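Side-chain contacts in chorismate mutase (Burkholderia thailandensis, PDB 6CNZ), which probably catalyses the rearrangement of chorismate to prephenate, as an all-helical type II (AroQ) chorismate mutase: residues Ala35-Lys38 and Trp39-Lys43; Ala81-Lys84 and Gln85-Ala89; Ile45-Pro48 and Pro49-Ala52; Ala108-Thr111 and Arg112-Asp116. All blocks are in the same frame, centred on the assembly; numbering follows the deposited sequence.

Contact 1: residues Ala35-Lys38 and Trp39-Lys43; sequences AHWK and WINRK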
loop_
_atom_site.group_PDB
_atom_site.type_symbol
_atom_site.label_atom_id
_atom_site.label_comp_id
_atom_site.label_asym_id
_atom_site.label_seq_id
_atom_site.Cartn_x
_atom_site.Cartn_y
_atom_site.Cartn_z
ATOM N N ALA A 35 8.801 -9.013 -10.539
ATOM C CA ALA A 35 9.231 -10.381 -10.798
ATOM C C ALA A 35 8.481 -10.967 -11.980
ATOM O O ALA A 35 9.082 -11.580 -12.870
ATOM C CB ALA A 35 9.015 -11.248 -9.553
ATOM N N HIS A 36 7.156 -10.799 -11.988
ATOM C CA HIS A 36 6.319 -11.308 -13.071
ATOM C C HIS A 36 6.774 -10.759 -14.430
ATOM O O HIS A 36 6.952 -11.511 -15.397
ATOM C CB HIS A 36 4.858 -10.946 -12.756
ATOM C CG HIS A 36 3.834 -11.599 -13.637
ATOM N ND1 HIS A 36 2.476 -11.442 -13.426
ATOM C CD2 HIS A 36 3.953 -12.400 -14.724
ATOM C CE1 HIS A 36 1.806 -12.104 -14.355
ATOM N NE2 HIS A 36 2.678 -12.693 -15.153
ATOM N N TRP A 37 7.005 -9.451 -14.516
ATOM C CA TRP A 37 7.509 -8.880 -15.768
ATOM C C TRP A 37 8.870 -9.466 -16.154
ATOM O O TRP A 37 9.100 -9.815 -17.322
ATOM C CB TRP A 37 7.594 -7.360 -15.642
ATOM C CG TRP A 37 7.923 -6.691 -16.920
ATOM C CD1 TRP A 37 7.035 -6.252 -17.874
ATOM C CD2 TRP A 37 9.235 -6.381 -17.418
ATOM N NE1 TRP A 37 7.719 -5.677 -18.917
ATOM C CE2 TRP A 37 9.066 -5.746 -18.667
ATOM C CE3 TRP A 37 10.530 -6.579 -16.930
ATOM C CZ2 TRP A 37 10.151 -5.310 -19.441
ATOM C CZ3 TRP A 37 11.617 -6.135 -17.703
ATOM C CH2 TRP A 37 11.415 -5.511 -18.941
ATOM N N LYS A 38 9.781 -9.597 -15.184
ATOM C CA LYS A 38 11.114 -10.149 -15.473
ATOM C C LYS A 38 11.060 -11.628 -15.847
ATOM O O LYS A 38 11.862 -12.086 -16.669
ATOM C CB LYS A 38 12.030 -9.933 -14.268
ATOM C CG LYS A 38 12.390 -8.455 -14.053
ATOM C CD LYS A 38 13.335 -8.277 -12.868
ATOM C CE LYS A 38 14.028 -6.906 -12.876
ATOM N NZ LYS A 38 14.441 -6.504 -11.489
ATOM N N TRP A 39 10.108 -12.376 -15.272
ATOM C CA TRP A 39 9.929 -13.786 -15.611
ATOM C C TRP A 39 9.529 -13.963 -17.072
ATOM O O TRP A 39 9.993 -14.895 -17.752
ATOM C CB TRP A 39 8.862 -14.398 -14.695
ATOM C CG TRP A 39 8.541 -15.852 -14.979
ATOM C CD1 TRP A 39 7.524 -16.335 -15.747
ATOM C CD2 TRP A 39 9.262 -16.999 -14.498
ATOM N NE1 TRP A 39 7.547 -17.710 -15.753
ATOM C CE2 TRP A 39 8.609 -18.142 -14.999
ATOM C CE3 TRP A 39 10.377 -17.166 -13.658
ATOM C CZ2 TRP A 39 9.043 -19.443 -14.711
ATOM C CZ3 TRP A 39 10.814 -18.469 -13.366
ATOM C CH2 TRP A 39 10.141 -19.586 -13.889
ATOM N N ILE A 40 8.654 -13.089 -17.569
ATOM C CA ILE A 40 8.257 -13.168 -18.975
ATOM C C ILE A 40 9.391 -12.689 -19.880
ATOM O O ILE A 40 9.698 -13.312 -20.905
ATOM C CB ILE A 40 6.962 -12.371 -19.201
ATOM C CG1 ILE A 40 5.813 -13.051 -18.462
ATOM C CG2 ILE A 40 6.649 -12.203 -20.736
ATOM C CD1 ILE A 40 4.488 -12.315 -18.593
ATOM N N ASN A 41 10.051 -11.607 -19.499
ATOM C CA ASN A 41 11.034 -10.976 -20.357
ATOM C C ASN A 41 12.445 -11.492 -20.129
ATOM O O ASN A 41 13.355 -11.083 -20.855
ATOM C CB ASN A 41 10.987 -9.463 -20.161
ATOM C CG ASN A 41 9.696 -8.864 -20.672
ATOM O OD1 ASN A 41 9.596 -8.508 -21.847
ATOM N ND2 ASN A 41 8.682 -8.758 -19.789
ATOM N N ARG A 42 12.635 -12.385 -19.157
ATOM C CA ARG A 42 13.943 -12.986 -18.878
ATOM C C ARG A 42 14.991 -11.917 -18.580
ATOM O O ARG A 42 16.143 -12.017 -19.007
ATOM C CB ARG A 42 14.407 -13.886 -20.030
ATOM C CG ARG A 42 13.829 -15.292 -20.016
ATOM C CD ARG A 42 12.323 -15.312 -20.360
ATOM N NE ARG A 42 11.894 -16.659 -20.717
ATOM C CZ ARG A 42 10.732 -16.969 -21.275
ATOM N NH1 ARG A 42 9.841 -16.020 -21.559
ATOM N NH2 ARG A 42 10.478 -18.239 -21.554
ATOM N N LYS A 43 14.577 -10.865 -17.889
ATOM C CA LYS A 43 15.548 -9.866 -17.455
ATOM C C LYS A 43 16.059 -10.228 -16.063
ATOM O O LYS A 43 15.302 -10.766 -15.252
ATOM C CB LYS A 43 14.925 -8.468 -17.434
ATOM C CG LYS A 43 14.869 -7.775 -18.822
ATOM C CD LYS A 43 16.147 -7.015 -19.103
ATOM C CE LYS A 43 16.019 -6.139 -20.329
ATOM N NZ LYS A 43 14.877 -5.196 -20.204
#
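Asn41 lays its side-chain amide over the indole of Trp37 and at the same time bonds to the backbone of that residue. Its ND2 sits 3.2 Å from Trp37 CE2, above the middle of the ring system, with the ring and amide planes inclined by only 24°. Asn41 CB adds a CH-pi contact, 4.1 Å from the centroid of the six-membered ring and almost straight above it. Because CG of Asn41 stands anti to its own carbonyl carbon (chi1 -68°), the amide folds back along the helix, and ND2 donates a nearly straight bond of 2.7 Å to Trp37 O. The same oxygen takes Asn41 N at 3.0 Å, so two donors grip it, and the ND2 bond keeps the amide stacked over the ring. Lys43 approaches from another direction: its NZ lies near the ring plane at the edge, 3.7 Å from Trp37 CH2, while its CG rests near CZ3.

Behind this first shell, Ile40 CD1 packs 3.9 Å from NE2 of His36, the two side chains running side by side. Lys38 reaches away with an extended chain, and its NZ bonds Ile45 O. Trp39 turns to helix 69-96, where it meets Phe91 and Trp94 edge-to-face.

Arg42 takes up positive phi (57°), which turns the chain and lets Lys43 N reach Lys38 O at 3.2 Å. With this six-to-one bond and left-handed residue, the end of helix 31-41 resembles a Schellman motif, although Arg42 N turns weakly to Lys38 O.

Contact 2: residues Ala81-Lys84 and Gln85-Ala89; sequences AASK and QLQNA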
loop_
_atom_site.group_PDB
_atom_site.type_symbol
_atom_site.label_atom_id
_atom_site.label_comp_id
_atom_site.label_asym_id
_atom_site.label_seq_id
_atom_site.Cartn_x
_atom_site.Cartn_y
_atom_site.Cartn_z
ATOM N N ALA A 81 17.558 -5.037 -1.306
ATOM C CA ALA A 81 17.800 -6.415 -0.867
ATOM C C ALA A 81 16.495 -7.176 -0.662
ATOM O O ALA A 81 16.374 -8.348 -1.047
ATOM C CB ALA A 81 18.607 -6.415 0.436
ATOM N N ALA A 82 15.517 -6.523 -0.029
ATOM C CA ALA A 82 14.230 -7.152 0.263
ATOM C C ALA A 82 13.458 -7.446 -1.015
ATOM O O ALA A 82 12.851 -8.520 -1.157
ATOM C CB ALA A 82 13.406 -6.243 1.179
ATOM N N SER A 83 13.467 -6.499 -1.953
ATOM C CA SER A 83 12.812 -6.719 -3.240
ATOM C C SER A 83 13.426 -7.919 -3.959
ATOM O O SER A 83 12.714 -8.832 -4.397
ATOM C CB SER A 83 12.922 -5.448 -4.092
ATOM O OG SER A 83 12.326 -5.621 -5.363
ATOM N N LYS A 84 14.755 -7.958 -4.047
ATOM C CA LYS A 84 15.406 -9.043 -4.782
ATOM C C LYS A 84 15.185 -10.388 -4.097
ATOM O O LYS A 84 15.001 -11.410 -4.765
ATOM C CB LYS A 84 16.904 -8.745 -4.932
ATOM C CG LYS A 84 17.192 -7.674 -5.967
ATOM C CD LYS A 84 18.561 -7.029 -5.777
ATOM C CE LYS A 84 19.699 -7.932 -6.195
ATOM N NZ LYS A 84 21.004 -7.186 -6.159
ATOM N N GLN A 85 15.228 -10.408 -2.764
ATOM C CA GLN A 85 14.902 -11.615 -2.020
ATOM C C GLN A 85 13.520 -12.141 -2.407
ATOM O O GLN A 85 13.352 -13.324 -2.724
ATOM C CB GLN A 85 14.974 -11.297 -0.523
ATOM C CG GLN A 85 14.852 -12.456 0.428
ATOM C CD GLN A 85 14.775 -11.954 1.859
ATOM O OE1 GLN A 85 15.397 -10.949 2.202
ATOM N NE2 GLN A 85 13.966 -12.608 2.678
ATOM N N LEU A 86 12.510 -11.280 -2.346
ATOM C CA LEU A 86 11.163 -11.695 -2.721
ATOM C C LEU A 86 11.114 -12.168 -4.175
ATOM O O LEU A 86 10.528 -13.215 -4.480
ATOM C CB LEU A 86 10.173 -10.539 -2.492
ATOM C CG LEU A 86 8.683 -10.835 -2.728
ATOM C CD1 LEU A 86 8.300 -12.196 -2.153
ATOM C CD2 LEU A 86 7.800 -9.756 -2.106
ATOM N N GLN A 87 11.722 -11.407 -5.093
ATOM C CA GLN A 87 11.681 -11.788 -6.512
ATOM C C GLN A 87 12.333 -13.146 -6.739
ATOM O O GLN A 87 11.832 -13.964 -7.520
ATOM C CB GLN A 87 12.368 -10.729 -7.389
ATOM C CG GLN A 87 11.705 -9.334 -7.411
ATOM C CD GLN A 87 12.547 -8.314 -8.191
ATOM O OE1 GLN A 87 12.947 -8.570 -9.322
ATOM N NE2 GLN A 87 12.845 -7.173 -7.566
ATOM N N ASN A 88 13.471 -13.396 -6.090
ATOM C CA ASN A 88 14.103 -14.701 -6.224
ATOM C C ASN A 88 13.222 -15.811 -5.668
ATOM O O ASN A 88 13.139 -16.897 -6.259
ATOM C CB ASN A 88 15.471 -14.697 -5.556
ATOM C CG ASN A 88 16.550 -14.235 -6.506
ATOM O OD1 ASN A 88 16.792 -14.886 -7.517
ATOM N ND2 ASN A 88 17.164 -13.082 -6.220
ATOM N N ALA A 89 12.549 -15.555 -4.541
ATOM C CA ALA A 89 11.622 -16.545 -3.998
ATOM C C ALA A 89 10.477 -16.833 -4.974
ATOM O O ALA A 89 10.077 -17.991 -5.147
ATOM C CB ALA A 89 11.085 -16.060 -2.641
#
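The carbonyl oxygen of Lys84 is gripped twice by Asn88: the backbone N of Asn88 bonds to Lys84 O at 2.8 Å, and the side chain bends back to add a weak bond from ND2 to the same oxygen at 3.1 Å. One turn of helix thus carries both a main-chain and a side-chain link between these residues.

On a neighbouring face, Gln87 NE2 donates to Ser83 OG at 2.7 Å, the hydroxyl lying close to the amide plane although the N-H points off line, at 141°. Ser83 contributes by holding OG anti to its backbone N (chi1 179°), while Gln87 CG comes to 3.2 Å from Ser83 O on the way to the amide. The other end of that amide, OE1, has a weak bond from Lys38 NZ, so the group spans from its own helix to helix 31-41. Gln85 faces elsewhere and gives its OE1 to Thr165 of helix 157-166, and Leu86 packs on Leu28 and Ala31.

With Ser83 OG as acceptor of the amide N-H, the chemistry is consistent with one orientation of the Gln87 amide, nitrogen to Ser83 and oxygen to Lys38, the second bond being weak.

Contact 3: residues Ile45-Pro48 and Pro49-Ala52; sequences ISDP and PREA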
loop_
_atom_site.group_PDB
_atom_site.type_symbol
_atom_site.label_atom_id
_atom_site.label_comp_id
_atom_site.label_asym_id
_atom_site.label_seq_id
_atom_site.Cartn_x
_atom_site.Cartn_y
_atom_site.Cartn_z
ATOM N N ILE A 45 17.045 -10.318 -12.169
ATOM C CA ILE A 45 16.536 -9.674 -10.964
ATOM C C ILE A 45 17.472 -8.558 -10.524
ATOM O O ILE A 45 17.032 -7.464 -10.148
ATOM C CB ILE A 45 16.323 -10.728 -9.861
ATOM C CG1 ILE A 45 15.089 -11.565 -10.207
ATOM C CG2 ILE A 45 16.179 -10.077 -8.480
ATOM C CD1 ILE A 45 14.902 -12.779 -9.342
ATOM N N SER A 46 18.776 -8.797 -10.615
ATOM C CA SER A 46 19.754 -7.801 -10.225
ATOM C C SER A 46 19.997 -6.842 -11.381
ATOM O O SER A 46 20.220 -7.269 -12.520
ATOM C CB SER A 46 21.052 -8.488 -9.792
ATOM O OG SER A 46 22.165 -7.624 -9.893
ATOM N N ASP A 47 19.978 -5.545 -11.083
ATOM C CA ASP A 47 20.182 -4.497 -12.083
ATOM C C ASP A 47 21.116 -3.442 -11.506
ATOM O O ASP A 47 20.679 -2.356 -11.109
ATOM C CB ASP A 47 18.840 -3.896 -12.508
ATOM C CG ASP A 47 18.961 -2.961 -13.693
ATOM O OD1 ASP A 47 20.100 -2.581 -14.065
ATOM O OD2 ASP A 47 17.896 -2.617 -14.254
ATOM N N PRO A 48 22.425 -3.718 -11.486
ATOM C CA PRO A 48 23.398 -2.843 -10.781
ATOM C C PRO A 48 23.286 -1.377 -11.171
ATOM O O PRO A 48 23.253 -0.512 -10.283
ATOM C CB PRO A 48 24.764 -3.424 -11.188
ATOM C CG PRO A 48 24.488 -4.842 -11.545
ATOM C CD PRO A 48 23.076 -4.898 -12.090
ATOM N N PRO A 49 23.250 -1.026 -12.464
ATOM C CA PRO A 49 23.191 0.408 -12.791
ATOM C C PRO A 49 21.895 1.080 -12.357
ATOM O O PRO A 49 21.927 2.252 -11.955
ATOM C CB PRO A 49 23.377 0.437 -14.318
ATOM C CG PRO A 49 22.900 -0.862 -14.777
ATOM C CD PRO A 49 23.246 -1.846 -13.695
ATOM N N ARG A 50 20.758 0.380 -12.398
ATOM C CA ARG A 50 19.521 0.999 -11.928
ATOM C C ARG A 50 19.521 1.147 -10.413
ATOM O O ARG A 50 19.033 2.151 -9.881
ATOM C CB ARG A 50 18.306 0.190 -12.372
ATOM C CG ARG A 50 17.000 0.652 -11.706
ATOM C CD ARG A 50 15.780 -0.021 -12.317
ATOM N NE ARG A 50 15.916 -0.131 -13.766
ATOM C CZ ARG A 50 15.541 0.809 -14.633
ATOM N NH1 ARG A 50 14.993 1.941 -14.197
ATOM N NH2 ARG A 50 15.718 0.618 -15.940
ATOM N N GLU A 51 20.063 0.156 -9.703
ATOM C CA GLU A 51 20.151 0.242 -8.247
ATOM C C GLU A 51 21.029 1.411 -7.824
ATOM O O GLU A 51 20.621 2.254 -7.014
ATOM C CB GLU A 51 20.678 -1.086 -7.692
ATOM C CG GLU A 51 19.723 -2.253 -7.982
ATOM C CD GLU A 51 20.295 -3.642 -7.666
ATOM O OE1 GLU A 51 21.174 -3.765 -6.786
ATOM O OE2 GLU A 51 19.846 -4.620 -8.308
ATOM N N ALA A 52 22.238 1.489 -8.390
ATOM C CA ALA A 52 23.179 2.542 -8.031
ATOM C C ALA A 52 22.612 3.919 -8.331
ATOM O O ALA A 52 22.886 4.882 -7.600
ATOM C CB ALA A 52 24.501 2.336 -8.778
HETATM O O HOH W 1 16.968 -4.623 -8.917
#
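Asp47, whose own backbone is not yet helical, is the N-cap of helix 48-64, and the first turn follows at once, with Glu51 N bonded to Asp47 O at 2.9 Å and Ala52 N to Pro48 O. The side chain of Asp47 lies across this turn. Its CG is anti to the backbone N (chi1 -171°), which puts OD1 where Arg50 N can give it a capping bond, though a weak one at 3.5 Å. The other oxygen, OD2, forms a salt bridge with Arg50 NE at 3.2 Å. The carboxylate lies at the guanidinium edge, but the two planes are 72° apart, and NE comes in from above the plane of the acid.

From the helix, one residue beyond Arg50, Glu51 OE2 accepts Asp47 N at 2.9 Å in a nearly straight bond, again from above the carboxylate plane. A water lies within bonding distance of Glu51 OE2, at 2.9 Å, and of Ile45 O; it can donate to either, though it cannot serve every acceptor nearby. Pro48 and Pro49 fill the first helical positions, where their missing N-H groups cost no bond, and their rings lie side by side with Pro48 CB 3.3 Å from Pro49 CD.

The turn follows the loop from helix 31-41 and leans on helix 69-96: Ile45 packs on Lys84, Gln87 and Asn88, Glu51 touches Ile80, and Glu51 OE1 makes a long, weak ion pair with Lys84. Arg50 lies beside Arg112 of helix 107-129.

Contact 4: residues Ala108-Thr111 and Arg112-Asp116; sequences ATST and RPQLD. With NO3 (nitrate ion), chain H.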
loop_
_atom_site.group_PDB
_atom_site.type_symbol
_atom_site.label_atom_id
_atom_site.label_comp_id
_atom_site.label_asym_id
_atom_site.label_seq_id
_atom_site.Cartn_x
_atom_site.Cartn_y
_atom_site.Cartn_z
ATOM N N ALA A 108 7.453 -0.377 -17.155
ATOM C CA ALA A 108 7.811 1.027 -17.357
ATOM C C ALA A 108 6.646 1.964 -17.050
ATOM O O ALA A 108 6.842 3.028 -16.453
ATOM C CB ALA A 108 8.300 1.248 -18.796
ATOM N N THR A 109 5.437 1.623 -17.488
ATOM C CA THR A 109 4.330 2.562 -17.365
ATOM C C THR A 109 3.392 2.230 -16.217
ATOM O O THR A 109 2.600 3.092 -15.813
ATOM C CB THR A 109 3.517 2.641 -18.675
ATOM O OG1 THR A 109 2.880 1.385 -18.945
ATOM C CG2 THR A 109 4.415 3.017 -19.860
ATOM N N SER A 110 3.454 1.019 -15.672
ATOM C CA SER A 110 2.590 0.672 -14.555
ATOM C C SER A 110 3.372 0.488 -13.259
ATOM O O SER A 110 3.104 1.174 -12.264
ATOM C CB SER A 110 1.774 -0.588 -14.895
ATOM O OG SER A 110 0.908 -0.956 -13.828
ATOM N N THR A 111 4.351 -0.416 -13.228
ATOM C CA THR A 111 4.949 -0.743 -11.938
ATOM C C THR A 111 5.963 0.316 -11.486
ATOM O O THR A 111 5.906 0.804 -10.349
ATOM C CB THR A 111 5.583 -2.133 -12.001
ATOM O OG1 THR A 111 4.590 -3.098 -12.396
ATOM C CG2 THR A 111 6.130 -2.516 -10.641
ATOM N N ARG A 112 6.889 0.702 -12.357
ATOM C CA ARG A 112 7.938 1.626 -11.927
ATOM C C ARG A 112 7.439 3.004 -11.479
ATOM O O ARG A 112 8.052 3.569 -10.556
ATOM C CB ARG A 112 8.980 1.775 -13.041
ATOM C CG ARG A 112 10.172 2.618 -12.638
ATOM C CD ARG A 112 11.313 2.424 -13.611
ATOM N NE ARG A 112 11.869 1.072 -13.549
ATOM C CZ ARG A 112 12.287 0.390 -14.614
ATOM N NH1 ARG A 112 12.198 0.919 -15.839
ATOM N NH2 ARG A 112 12.790 -0.830 -14.458
ATOM N N PRO A 113 6.391 3.602 -12.059
ATOM C CA PRO A 113 5.886 4.858 -11.474
ATOM C C PRO A 113 5.419 4.701 -10.036
ATOM O O PRO A 113 5.582 5.628 -9.235
ATOM C CB PRO A 113 4.733 5.239 -12.407
ATOM C CG PRO A 113 5.069 4.600 -13.699
ATOM C CD PRO A 113 5.710 3.291 -13.327
ATOM N N GLN A 114 4.838 3.553 -9.685
ATOM C CA GLN A 114 4.429 3.332 -8.302
ATOM C C GLN A 114 5.650 3.212 -7.391
ATOM O O GLN A 114 5.664 3.738 -6.268
ATOM C CB GLN A 114 3.566 2.069 -8.214
ATOM C CG GLN A 114 2.231 2.121 -8.975
ATOM C CD GLN A 114 1.501 0.772 -8.945
ATOM O OE1 GLN A 114 0.850 0.429 -7.959
ATOM N NE2 GLN A 114 1.626 0.001 -10.022
ATOM N N LEU A 115 6.680 2.517 -7.862
ATOM C CA LEU A 115 7.922 2.428 -7.110
ATOM C C LEU A 115 8.542 3.800 -6.906
ATOM O O LEU A 115 9.057 4.099 -5.820
ATOM C CB LEU A 115 8.890 1.505 -7.837
ATOM C CG LEU A 115 8.599 0.012 -7.746
ATOM C CD1 LEU A 115 9.524 -0.749 -8.701
ATOM C CD2 LEU A 115 8.767 -0.477 -6.278
ATOM N N ASP A 116 8.502 4.655 -7.943
ATOM C CA ASP A 116 9.162 5.950 -7.845
ATOM C C ASP A 116 8.447 6.866 -6.855
ATOM O O ASP A 116 9.102 7.553 -6.067
ATOM C CB ASP A 116 9.266 6.609 -9.228
ATOM C CG ASP A 116 10.244 5.878 -10.168
ATOM O OD1 ASP A 116 11.115 5.111 -9.688
ATOM O OD2 ASP A 116 10.145 6.085 -11.398
HETATM N N NO3 H . 12.943 -2.175 -11.162
HETATM O O1 NO3 H . 13.485 -2.960 -11.997
HETATM O O2 NO3 H . 12.811 -2.546 -9.951
HETATM O O3 NO3 H . 12.551 -1.026 -11.530
#
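Hydrogen bonding joins Gln114 to Ser110: the extended side chain of Gln114, with CG beside its backbone N (chi1 -64°), folds back so that NE2 donates to Ser110 O at 2.9 Å. The bond is straight at the nitrogen (172°), yet the donor stands well above the carbonyl plane, 57° out of it. Thr111 O receives Leu115 N at 3.1 Å and, weakly, Gln114 N.

Packing is carried by Pro113, whose ring lodges against the turn formed by Ala108 to Thr111. Its CD lies 3.3 Å from Ala108 O. Lacking an N-H, Pro113 cannot bond to the preceding turn, and the helix kinks there, next to a wider pi-type turn at 108-111. Outside, Thr109 and Ser110 pack on Gly102 and Pro105 of the second subunit.

Ionic bonding involves Arg112, whose chain bends at chi3. Both NE and NH2 donate to O3 of the nitrate, at 3.0 Å and 2.9 Å, and NH2 has a weak bond to O1 as well. The anion meets the guanidinium at its edge, near its plane, with Leu115 CD1 3.9 Å from O2.

The nitrate probably comes from the crystallisation liquor, but its binding by Arg112 is consistent with a pocket suited to small anions.

Along the chain the order is contact 1, contact 3, contact 2, contact 4, on helix 31-41, the start of helix 48-64, helix 69-96 and helix 107-129. Centres lie 13 to 17 Å apart. The side chains of 81-89 touch both 35-43 and 45-52, and 35-43 also touches 45-52, so contacts 1, 2 and 3 form one connected group within the type II chorismate mutase region. Of these, contact 4 meets only 45-52 and stays about 6 Å at nearest atoms from the other two. Bound nitrates near Lys38, Arg50, Ser83 and Arg112 are consistent with an anion-accepting pocket among these helices, as in AroQ enzymes.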